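Local coordinates for spike protein P1 (Pseudoalteromonas phage pm2, PDB 2VVE) that binds the host receptor as the spike at the fivefold vertices of the virion, its C-terminal part carrying this activity and its N-terminal part joining the capsid vertex, at residues 114-120 with 200-206; 87-93 with 231-237; 142-146 with 218-222. All blocks are in the same frame, centred on the assembly; numbering follows the deposited sequence.

In the fold
Reading from the N terminus, segment 87-93 opens the loop that interaction 2 closes at 231-237, so this contact spans nearly the whole receptor-binding jelly roll. Segment 114-120 comes next and is paired with 200-206 in interaction 1, nested inside that loop. Between those two segments lies 142-146, whose partner 218-222 comes after 200-206: interaction 3 therefore crosses interaction 1, while it too is nested within interaction 2. Interactions 1 and 2 sit in the two facing sheets and touch through Phe116, which packs on Phe90 and Val234. Interaction 3 stands apart, its centre about 30 Å from that of interaction 1, and joins two connections near the calcium site.

Interaction 1: residues 114-120 with 200-206; sequences PFFDIDV and GVHRVFP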
loop_
_atom_site.group_PDB
_atom_site.type_symbol
_atom_site.label_atom_id
_atom_site.label_comp_id
_atom_site.label_asym_id
_atom_site.label_seq_id
_atom_site.Cartn_x
_atom_site.Cartn_y
_atom_site.Cartn_z
ATOM N N PRO A 114 13.076 1.927 30.094
ATOM C CA PRO A 114 13.438 1.833 28.678
ATOM C C PRO A 114 13.594 0.409 28.169
ATOM O O PRO A 114 14.111 -0.472 28.872
ATOM C CB PRO A 114 14.765 2.600 28.602
ATOM C CG PRO A 114 14.645 3.615 29.696
ATOM C CD PRO A 114 14.001 2.821 30.812
ATOM N N PHE A 115 13.132 0.196 26.947
ATOM C CA PHE A 115 13.210 -1.114 26.314
ATOM C C PHE A 115 13.711 -0.996 24.877
ATOM O O PHE A 115 13.833 0.106 24.309
ATOM C CB PHE A 115 11.826 -1.795 26.333
ATOM C CG PHE A 115 10.758 -1.029 25.588
ATOM C CD1 PHE A 115 10.671 -1.087 24.193
ATOM C CD2 PHE A 115 9.848 -0.231 26.287
ATOM C CE1 PHE A 115 9.684 -0.372 23.512
ATOM C CE2 PHE A 115 8.861 0.488 25.617
ATOM C CZ PHE A 115 8.781 0.420 24.225
ATOM N N PHE A 116 14.008 -2.144 24.283
ATOM C CA PHE A 116 14.233 -2.209 22.846
ATOM C C PHE A 116 13.625 -3.517 22.367
ATOM O O PHE A 116 13.398 -4.426 23.167
ATOM C CB PHE A 116 15.727 -2.096 22.507
ATOM C CG PHE A 116 16.555 -3.257 22.992
ATOM C CD1 PHE A 116 16.771 -4.356 22.159
ATOM C CD2 PHE A 116 17.093 -3.267 24.275
ATOM C CE1 PHE A 116 17.529 -5.438 22.581
ATOM C CE2 PHE A 116 17.847 -4.356 24.720
ATOM C CZ PHE A 116 18.059 -5.444 23.868
ATOM N N ASP A 117 13.364 -3.611 21.071
ATOM C CA ASP A 117 12.760 -4.807 20.498
ATOM C C ASP A 117 13.788 -5.578 19.661
ATOM O O ASP A 117 14.639 -4.974 18.996
ATOM C CB ASP A 117 11.550 -4.442 19.618
ATOM C CG ASP A 117 10.354 -3.924 20.423
ATOM O OD1 ASP A 117 10.227 -4.256 21.618
ATOM O OD2 ASP A 117 9.527 -3.179 19.851
ATOM N N ILE A 118 13.705 -6.906 19.713
ATOM C CA ILE A 118 14.463 -7.766 18.795
ATOM C C ILE A 118 13.463 -8.442 17.866
ATOM O O ILE A 118 12.579 -9.165 18.322
ATOM C CB ILE A 118 15.298 -8.854 19.522
ATOM C CG1 ILE A 118 16.223 -8.233 20.572
ATOM C CG2 ILE A 118 16.085 -9.715 18.504
ATOM C CD1 ILE A 118 16.922 -9.267 21.466
ATOM N N ASP A 119 13.616 -8.209 16.567
ATOM C CA ASP A 119 12.779 -8.887 15.581
ATOM C C ASP A 119 13.486 -10.162 15.145
ATOM O O ASP A 119 14.449 -10.117 14.363
ATOM C CB ASP A 119 12.493 -7.961 14.394
ATOM C CG ASP A 119 11.450 -8.520 13.440
ATOM O OD1 ASP A 119 10.822 -9.556 13.750
ATOM O OD2 ASP A 119 11.257 -7.908 12.371
ATOM N N VAL A 120 13.007 -11.295 15.660
ATOM C CA VAL A 120 13.602 -12.603 15.365
ATOM C C VAL A 120 13.077 -13.125 14.021
ATOM O O VAL A 120 11.891 -13.447 13.896
ATOM C CB VAL A 120 13.349 -13.615 16.514
ATOM C CG1 VAL A 120 13.954 -14.975 16.197
ATOM C CG2 VAL A 120 13.939 -13.093 17.811
ATOM N N GLY A 200 9.477 -13.584 15.351
ATOM C CA GLY A 200 8.658 -12.430 15.685
ATOM C C GLY A 200 9.363 -11.449 16.595
ATOM O O GLY A 200 10.539 -11.620 16.935
ATOM N N VAL A 201 8.626 -10.424 17.000
ATOM C CA VAL A 201 9.180 -9.347 17.793
ATOM C C VAL A 201 9.122 -9.725 19.270
ATOM O O VAL A 201 8.100 -10.215 19.754
ATOM C CB VAL A 201 8.431 -8.018 17.516
ATOM C CG1 VAL A 201 8.914 -6.908 18.422
ATOM C CG2 VAL A 201 8.579 -7.621 16.049
ATOM N N HIS A 202 10.234 -9.516 19.969
ATOM C CA HIS A 202 10.298 -9.689 21.410
ATOM C C HIS A 202 10.833 -8.391 22.005
ATOM O O HIS A 202 11.764 -7.781 21.473
ATOM C CB HIS A 202 11.211 -10.856 21.810
ATOM C CG HIS A 202 10.712 -12.192 21.347
ATOM N ND1 HIS A 202 9.987 -13.033 22.160
ATOM C CD2 HIS A 202 10.798 -12.812 20.143
ATOM C CE1 HIS A 202 9.665 -14.125 21.491
ATOM N NE2 HIS A 202 10.141 -14.014 20.261
ATOM N N ARG A 203 10.220 -7.972 23.097
ATOM C CA ARG A 203 10.601 -6.725 23.771
ATOM C C ARG A 203 11.521 -7.041 24.947
ATOM O O ARG A 203 11.266 -7.983 25.715
ATOM C CB ARG A 203 9.364 -5.964 24.243
ATOM C CG ARG A 203 9.637 -4.592 24.852
ATOM C CD ARG A 203 8.424 -3.685 24.662
ATOM N NE ARG A 203 8.262 -3.331 23.241
ATOM C CZ ARG A 203 7.248 -2.630 22.741
ATOM N NH1 ARG A 203 6.282 -2.206 23.537
ATOM N NH2 ARG A 203 7.205 -2.354 21.436
ATOM N N VAL A 204 12.584 -6.242 25.065
ATOM C CA VAL A 204 13.649 -6.459 26.057
ATOM C C VAL A 204 13.820 -5.244 26.970
ATOM O O VAL A 204 14.037 -4.130 26.487
ATOM C CB VAL A 204 15.019 -6.760 25.366
ATOM C CG1 VAL A 204 16.093 -7.079 26.414
ATOM C CG2 VAL A 204 14.889 -7.889 24.343
ATOM N N PHE A 205 13.729 -5.473 28.284
ATOM C CA PHE A 205 13.948 -4.434 29.304
ATOM C C PHE A 205 15.265 -4.706 30.063
ATOM O O PHE A 205 15.344 -5.645 30.876
ATOM C CB PHE A 205 12.796 -4.395 30.326
ATOM C CG PHE A 205 11.435 -4.128 29.738
ATOM C CD1 PHE A 205 10.888 -2.846 29.795
ATOM C CD2 PHE A 205 10.681 -5.158 29.176
ATOM C CE1 PHE A 205 9.618 -2.589 29.274
ATOM C CE2 PHE A 205 9.405 -4.905 28.650
ATOM C CZ PHE A 205 8.882 -3.621 28.693
ATOM N N PRO A 206 16.312 -3.913 29.792
ATOM C CA PRO A 206 17.522 -4.008 30.614
ATOM C C PRO A 206 17.279 -3.385 31.992
ATOM O O PRO A 206 16.937 -2.198 32.096
ATOM C CB PRO A 206 18.568 -3.213 29.805
ATOM C CG PRO A 206 17.968 -3.032 28.431
ATOM C CD PRO A 206 16.484 -2.948 28.688
HETATM O O HOH W 1 16.099 -0.035 30.682
#
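Strands 116-120 and 200-206 run antiparallel, their axes 4.5 Å apart at closest and their directions at 156°. Phe116-Val204, Ile118-His202 and Val120-Gly200 are hydrogen-bonded pairs, each joined by two N-H...O bonds; Phe116 N to Val204 O is 3.0 Å and Gly200 N to Val120 O is 2.8 Å. Asp117-Arg203 and Asp119-Val201 are the non-hydrogen-bonded pairs. Ahead of strand 116-120, a water bridges Pro114 O and Pro206 O, 2.7 Å from each.

On the face bearing Asp117 and Arg203, a two-pronged salt bridge forms: Arg203 NE to Asp117 OD1 is 2.7 Å and Arg203 NH2 to Asp117 OD2 is 2.9 Å. The same guanidinium lies flat on the Phe115 ring, centres 4.1 Å apart, while Phe115 turns its edge toward the face of Phe205. The other face is mostly apolar: Val204 CB sits over the Phe116 ring, Ile118 CD1 is 3.8 Å from Val204 CG2, and His202 joins them, NE2 bonded to Ser198 O and ND1 to Thr160 O.

The pair matches the C and H strands of a jelly roll. Glu109 of helix 105-110 gives Arg203 a second carboxylate, strand 151-160 lies alongside 200-206, and Phe116 reaches across to Val234 of the facing sheet.

Interaction 2: residues 87-93 with 231-237; sequences IRVFKEY and FIEVYSD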
loop_
_atom_site.group_PDB
_atom_site.type_symbol
_atom_site.label_atom_id
_atom_site.label_comp_id
_atom_site.label_asym_id
_atom_site.label_seq_id
_atom_site.Cartn_x
_atom_site.Cartn_y
_atom_site.Cartn_z
ATOM N N ILE A 87 28.928 -5.313 13.927
ATOM C CA ILE A 87 28.093 -6.105 14.834
ATOM C C ILE A 87 26.689 -5.495 14.981
ATOM O O ILE A 87 26.353 -4.535 14.287
ATOM C CB ILE A 87 28.790 -6.323 16.195
ATOM C CG1 ILE A 87 29.010 -4.993 16.926
ATOM C CG2 ILE A 87 30.126 -7.059 15.996
ATOM C CD1 ILE A 87 29.073 -5.141 18.441
ATOM N N ARG A 88 25.860 -6.059 15.857
ATOM C CA ARG A 88 24.548 -5.481 16.081
ATOM C C ARG A 88 24.537 -4.776 17.417
ATOM O O ARG A 88 24.659 -5.420 18.455
ATOM C CB ARG A 88 23.424 -6.523 16.023
ATOM C CG ARG A 88 22.043 -5.904 16.216
ATOM C CD ARG A 88 20.912 -6.728 15.621
ATOM N NE ARG A 88 21.033 -6.897 14.173
ATOM C CZ ARG A 88 20.670 -5.991 13.265
ATOM N NH1 ARG A 88 20.831 -6.259 11.978
ATOM N NH2 ARG A 88 20.151 -4.822 13.630
ATOM N N VAL A 89 24.408 -3.452 17.383
ATOM C CA VAL A 89 24.250 -2.676 18.610
ATOM C C VAL A 89 22.784 -2.295 18.744
ATOM O O VAL A 89 22.229 -1.612 17.877
ATOM C CB VAL A 89 25.139 -1.404 18.613
ATOM C CG1 VAL A 89 24.915 -0.591 19.897
ATOM C CG2 VAL A 89 26.605 -1.786 18.473
ATOM N N PHE A 90 22.160 -2.752 19.826
ATOM C CA PHE A 90 20.742 -2.515 20.027
ATOM C C PHE A 90 20.500 -1.136 20.611
ATOM O O PHE A 90 19.669 -0.378 20.107
ATOM C CB PHE A 90 20.135 -3.600 20.906
ATOM C CG PHE A 90 20.079 -4.951 20.244
ATOM C CD1 PHE A 90 19.169 -5.196 19.225
ATOM C CD2 PHE A 90 20.939 -5.972 20.644
ATOM C CE1 PHE A 90 19.108 -6.435 18.614
ATOM C CE2 PHE A 90 20.884 -7.231 20.036
ATOM C CZ PHE A 90 19.970 -7.461 19.017
ATOM N N LYS A 91 21.237 -0.823 21.677
ATOM C CA LYS A 91 21.092 0.435 22.384
ATOM C C LYS A 91 22.407 0.788 23.054
ATOM O O LYS A 91 23.219 -0.094 23.393
ATOM C CB LYS A 91 20.021 0.326 23.489
ATOM C CG LYS A 91 18.575 0.301 23.033
ATOM C CD LYS A 91 18.086 1.675 22.565
ATOM C CE LYS A 91 16.653 1.563 22.073
ATOM N NZ LYS A 91 16.178 2.743 21.284
ATOM N N GLU A 92 22.615 2.085 23.235
ATOM C CA GLU A 92 23.629 2.576 24.165
ATOM C C GLU A 92 22.921 3.518 25.111
ATOM O O GLU A 92 22.189 4.406 24.672
ATOM C CB GLU A 92 24.768 3.284 23.434
ATOM C CG GLU A 92 25.561 2.369 22.523
ATOM C CD GLU A 92 26.547 3.115 21.656
ATOM O OE1 GLU A 92 27.604 3.527 22.175
ATOM O OE2 GLU A 92 26.264 3.278 20.454
ATOM N N TYR A 93 23.110 3.306 26.409
ATOM C CA TYR A 93 22.471 4.143 27.411
ATOM C C TYR A 93 23.500 4.916 28.219
ATOM O O TYR A 93 24.553 4.379 28.581
ATOM C CB TYR A 93 21.635 3.296 28.365
ATOM C CG TYR A 93 20.481 2.564 27.733
ATOM C CD1 TYR A 93 19.304 3.238 27.389
ATOM C CD2 TYR A 93 20.537 1.185 27.524
ATOM C CE1 TYR A 93 18.217 2.555 26.830
ATOM C CE2 TYR A 93 19.458 0.497 26.966
ATOM C CZ TYR A 93 18.306 1.189 26.622
ATOM O OH TYR A 93 17.237 0.516 26.070
ATOM N N PHE A 231 23.498 0.300 31.597
ATOM C CA PHE A 231 23.756 -0.533 30.413
ATOM C C PHE A 231 24.432 0.296 29.322
ATOM O O PHE A 231 23.791 0.784 28.392
ATOM C CB PHE A 231 22.478 -1.210 29.896
ATOM C CG PHE A 231 21.946 -2.271 30.816
ATOM C CD1 PHE A 231 22.213 -3.612 30.577
ATOM C CD2 PHE A 231 21.198 -1.926 31.937
ATOM C CE1 PHE A 231 21.731 -4.608 31.445
ATOM C CE2 PHE A 231 20.715 -2.905 32.811
ATOM C CZ PHE A 231 20.977 -4.249 32.562
ATOM N N ILE A 232 25.745 0.461 29.464
ATOM C CA ILE A 232 26.551 1.263 28.538
ATOM C C ILE A 232 26.293 0.912 27.053
ATOM O O ILE A 232 26.090 1.803 26.207
ATOM C CB ILE A 232 28.060 1.134 28.893
ATOM C CG1 ILE A 232 28.325 1.679 30.313
ATOM C CG2 ILE A 232 28.936 1.814 27.847
ATOM C CD1 ILE A 232 28.013 3.169 30.480
ATOM N N GLU A 233 26.272 -0.385 26.756
ATOM C CA GLU A 233 26.007 -0.875 25.412
ATOM C C GLU A 233 25.297 -2.223 25.495
ATOM O O GLU A 233 25.695 -3.077 26.267
ATOM C CB GLU A 233 27.332 -1.025 24.657
ATOM C CG GLU A 233 27.192 -1.295 23.167
ATOM C CD GLU A 233 28.498 -1.754 22.531
ATOM O OE1 GLU A 233 29.518 -1.892 23.251
ATOM O OE2 GLU A 233 28.493 -1.986 21.306
ATOM N N VAL A 234 24.218 -2.384 24.735
ATOM C CA VAL A 234 23.565 -3.685 24.580
ATOM C C VAL A 234 23.761 -4.100 23.117
ATOM O O VAL A 234 23.402 -3.354 22.192
ATOM C CB VAL A 234 22.063 -3.650 24.940
ATOM C CG1 VAL A 234 21.452 -5.063 24.812
ATOM C CG2 VAL A 234 21.858 -3.072 26.363
ATOM N N TYR A 235 24.323 -5.288 22.917
ATOM C CA TYR A 235 24.802 -5.683 21.584
ATOM C C TYR A 235 24.867 -7.191 21.432
ATOM O O TYR A 235 24.643 -7.942 22.382
ATOM C CB TYR A 235 26.198 -5.078 21.334
ATOM C CG TYR A 235 27.280 -5.635 22.237
ATOM C CD1 TYR A 235 28.096 -6.695 21.813
ATOM C CD2 TYR A 235 27.475 -5.129 23.525
ATOM C CE1 TYR A 235 29.075 -7.227 22.641
ATOM C CE2 TYR A 235 28.461 -5.660 24.363
ATOM C CZ TYR A 235 29.256 -6.708 23.910
ATOM O OH TYR A 235 30.223 -7.238 24.735
ATOM N N SER A 236 25.187 -7.630 20.219
ATOM C CA SER A 236 25.514 -9.022 19.984
ATOM C C SER A 236 26.601 -9.080 18.921
ATOM O O SER A 236 26.524 -8.362 17.928
ATOM C CB SER A 236 24.277 -9.785 19.513
ATOM O OG SER A 236 24.588 -11.147 19.233
ATOM N N ASP A 237 27.609 -9.917 19.145
ATOM C CA ASP A 237 28.589 -10.221 18.094
ATOM C C ASP A 237 28.408 -11.650 17.584
ATOM O O ASP A 237 29.250 -12.176 16.866
ATOM C CB ASP A 237 30.026 -9.945 18.542
ATOM C CG ASP A 237 30.315 -10.429 19.943
ATOM O OD1 ASP A 237 29.681 -11.403 20.406
ATOM O OD2 ASP A 237 31.191 -9.820 20.583
HETATM O O HOH W 2 26.909 4.330 26.450
#
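The Phe90 ring lies obliquely against Tyr235 and Ser236 of the opposite strand, with Phe90 CD2 4.0 Å from Tyr235 CA and Phe90 CE2 4.3 Å from Ser236 CB. It leaves its strand sideways because Phe90 sits in a classic beta bulge, with phi/psi of -82/-50°: both Phe90 and Lys91 face Val234. Val234 O takes a 2.7 Å hydrogen bond from Phe90 N and a weak one of 3.4 Å from Lys91 N, while Val234 N gives 2.8 Å to Lys91 O. Before the bulge the antiparallel pairing is regular, Arg88 N reaching Ser236 O at 3.2 Å and Ser236 N reaching Arg88 O at 2.9 Å.

Past it, Tyr93 N bonds Phe231 O at 3.3 Å, and a water links Tyr93 O to Ile232 O. Tyr93 CD2 packs on Phe231 CB at 3.9 Å; at the other end Ile87 CD1 meets Tyr235 CD1 at 3.8 Å. A second classic bulge, Ile232 and Glu233 opposite Arg134, lies on the strand's other side. This is an edge of the jelly roll's BIDG sheet, and the Phe90 ring also meets that of Phe116 in the facing sheet, planes at about 20°.

The polar ends look elsewhere: Arg88 bonds Leu241 O, Ser236 bonds Ser130 O and Asp237 pairs with Lys132. Between these strands, then, cohesion comes from main-chain hydrogen bonds and apolar packing, with no salt bridge across them.

Interaction 3: residues 142-146 with 218-222; sequences VDGLG and EVQHD
Two successive residues with positive phi, Asp143 (59/16°) and Gly144 (88/12°), give this contact its shape. They are the corner of a type I' beta turn over 142-145, closed by Leu145 N to Val142 O at 3.0 Å; at Gly144 a CB would jam against the preceding carbonyl oxygen. The partner is the tail of a helix. Glu218 is still helical, Val219 is at -126/12°, and Gln220 leaves with positive phi (59/36°), which turns the chain so that His221, at -68/145° (polyproline II region), comes back to the turn. No strand pairing is involved: the directions CA 143 to 146 and CA 218 to 221 are 144° apart, and the nearest CA pair is Leu145 and Val219 at 6.4 Å.

Asp143, chi1 m, points its carboxylate to the edge of the His221 ring (chi1 -81°), with His221 NE2 donating to Asp143 OD2 at 2.7 Å. Glu218, chi1 m and chi2 t, stretches out to receive Gly146 N on OE1 at 3.0 Å, and a water joins Glu218 OE1 (2.8 Å) to Gly144 O (2.9 Å). Between these polar links Val219, chi1 m, fills the gap: Val219 CG1 is 3.2 Å from Asp143 O, and Val219 CG2 is 4.1 Å from Leu145 CD1, with Leu145 chi1 t.

This His-carboxylate hydrogen bond is extended by Arg96 on Asp143 and Tyr99 on His221. Glu218 also bonds Thr149, beside the calcium ligand Ser150; Asp212 and Asp214 also bind the calcium, so helix 213-219 and the connection from strand 129-137 to 151-160 meet close to the metal.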
loop_
_atom_site.group_PDB
_atom_site.type_symbol
_atom_site.label_atom_id
_atom_site.label_comp_id
_atom_site.label_asym_id
_atom_site.label_seq_id
_atom_site.Cartn_x
_atom_site.Cartn_y
_atom_site.Cartn_z
ATOM N N VAL A 142 27.203 8.101 44.833
ATOM C CA VAL A 142 26.050 8.253 43.951
ATOM C C VAL A 142 24.778 8.426 44.775
ATOM O O VAL A 142 24.485 7.605 45.646
ATOM C CB VAL A 142 25.922 7.084 42.937
ATOM C CG1 VAL A 142 24.708 7.280 42.034
ATOM C CG2 VAL A 142 27.192 6.978 42.092
ATOM N N ASP A 143 24.044 9.509 44.496
ATOM C CA ASP A 143 22.878 9.921 45.296
ATOM C C ASP A 143 23.276 10.182 46.757
ATOM O O ASP A 143 22.426 10.254 47.653
ATOM C CB ASP A 143 21.744 8.884 45.202
ATOM C CG ASP A 143 21.170 8.756 43.795
ATOM O OD1 ASP A 143 21.490 9.596 42.916
ATOM O OD2 ASP A 143 20.391 7.805 43.569
ATOM N N GLY A 144 24.581 10.324 46.985
ATOM C CA GLY A 144 25.119 10.576 48.319
ATOM C C GLY A 144 25.423 9.332 49.133
ATOM O O GLY A 144 25.670 9.430 50.333
ATOM N N LEU A 145 25.411 8.163 48.483
ATOM C CA LEU A 145 25.747 6.900 49.141
ATOM C C LEU A 145 27.188 6.925 49.653
ATOM O O LEU A 145 28.077 7.469 48.992
ATOM C CB LEU A 145 25.560 5.724 48.171
ATOM C CG LEU A 145 25.540 4.304 48.748
ATOM C CD1 LEU A 145 24.124 3.886 49.143
ATOM C CD2 LEU A 145 26.127 3.317 47.736
ATOM N N GLY A 146 27.406 6.343 50.832
ATOM C CA GLY A 146 28.749 6.178 51.397
ATOM C C GLY A 146 29.730 5.541 50.421
ATOM O O GLY A 146 29.350 4.693 49.608
ATOM N N GLU A 218 20.041 4.212 53.231
ATOM C CA GLU A 218 20.869 5.421 53.094
ATOM C C GLU A 218 20.285 6.482 52.168
ATOM O O GLU A 218 20.304 7.667 52.487
ATOM C CB GLU A 218 22.271 5.075 52.587
ATOM C CG GLU A 218 23.178 4.400 53.592
ATOM C CD GLU A 218 24.598 4.234 53.071
ATOM O OE1 GLU A 218 25.125 5.178 52.438
ATOM O OE2 GLU A 218 25.194 3.164 53.315
ATOM N N VAL A 219 19.795 6.061 51.009
ATOM C CA VAL A 219 19.387 7.021 49.977
ATOM C C VAL A 219 17.942 6.819 49.489
ATOM O O VAL A 219 17.530 7.405 48.485
ATOM C CB VAL A 219 20.413 7.077 48.797
ATOM C CG1 VAL A 219 21.753 7.623 49.283
ATOM C CG2 VAL A 219 20.596 5.697 48.139
ATOM N N GLN A 220 17.185 5.997 50.216
ATOM C CA GLN A 220 15.740 5.807 49.986
ATOM C C GLN A 220 15.409 5.290 48.577
ATOM O O GLN A 220 14.391 5.668 47.984
ATOM C CB GLN A 220 14.956 7.094 50.294
ATOM C CG GLN A 220 14.990 7.536 51.762
ATOM C CD GLN A 220 16.326 8.136 52.170
ATOM O OE1 GLN A 220 16.819 9.068 51.534
ATOM N NE2 GLN A 220 16.920 7.598 53.231
ATOM N N HIS A 221 16.271 4.425 48.047
ATOM C CA HIS A 221 16.018 3.779 46.762
ATOM C C HIS A 221 14.840 2.820 46.889
ATOM O O HIS A 221 14.647 2.196 47.927
ATOM C CB HIS A 221 17.269 3.046 46.262
ATOM C CG HIS A 221 18.270 3.940 45.593
ATOM N ND1 HIS A 221 19.329 3.451 44.857
ATOM C CD2 HIS A 221 18.357 5.290 45.524
ATOM C CE1 HIS A 221 20.035 4.460 44.380
ATOM N NE2 HIS A 221 19.467 5.587 44.770
ATOM N N ASP A 222 14.053 2.723 45.821
ATOM C CA ASP A 222 12.896 1.850 45.792
ATOM C C ASP A 222 12.722 1.358 44.367
ATOM O O ASP A 222 13.381 1.863 43.448
ATOM C CB ASP A 222 11.644 2.601 46.248
ATOM C CG ASP A 222 10.492 1.670 46.606
ATOM O OD1 ASP A 222 10.701 0.440 46.725
ATOM O OD2 ASP A 222 9.364 2.176 46.767
HETATM O O HOH W 3 24.870 7.967 52.766
#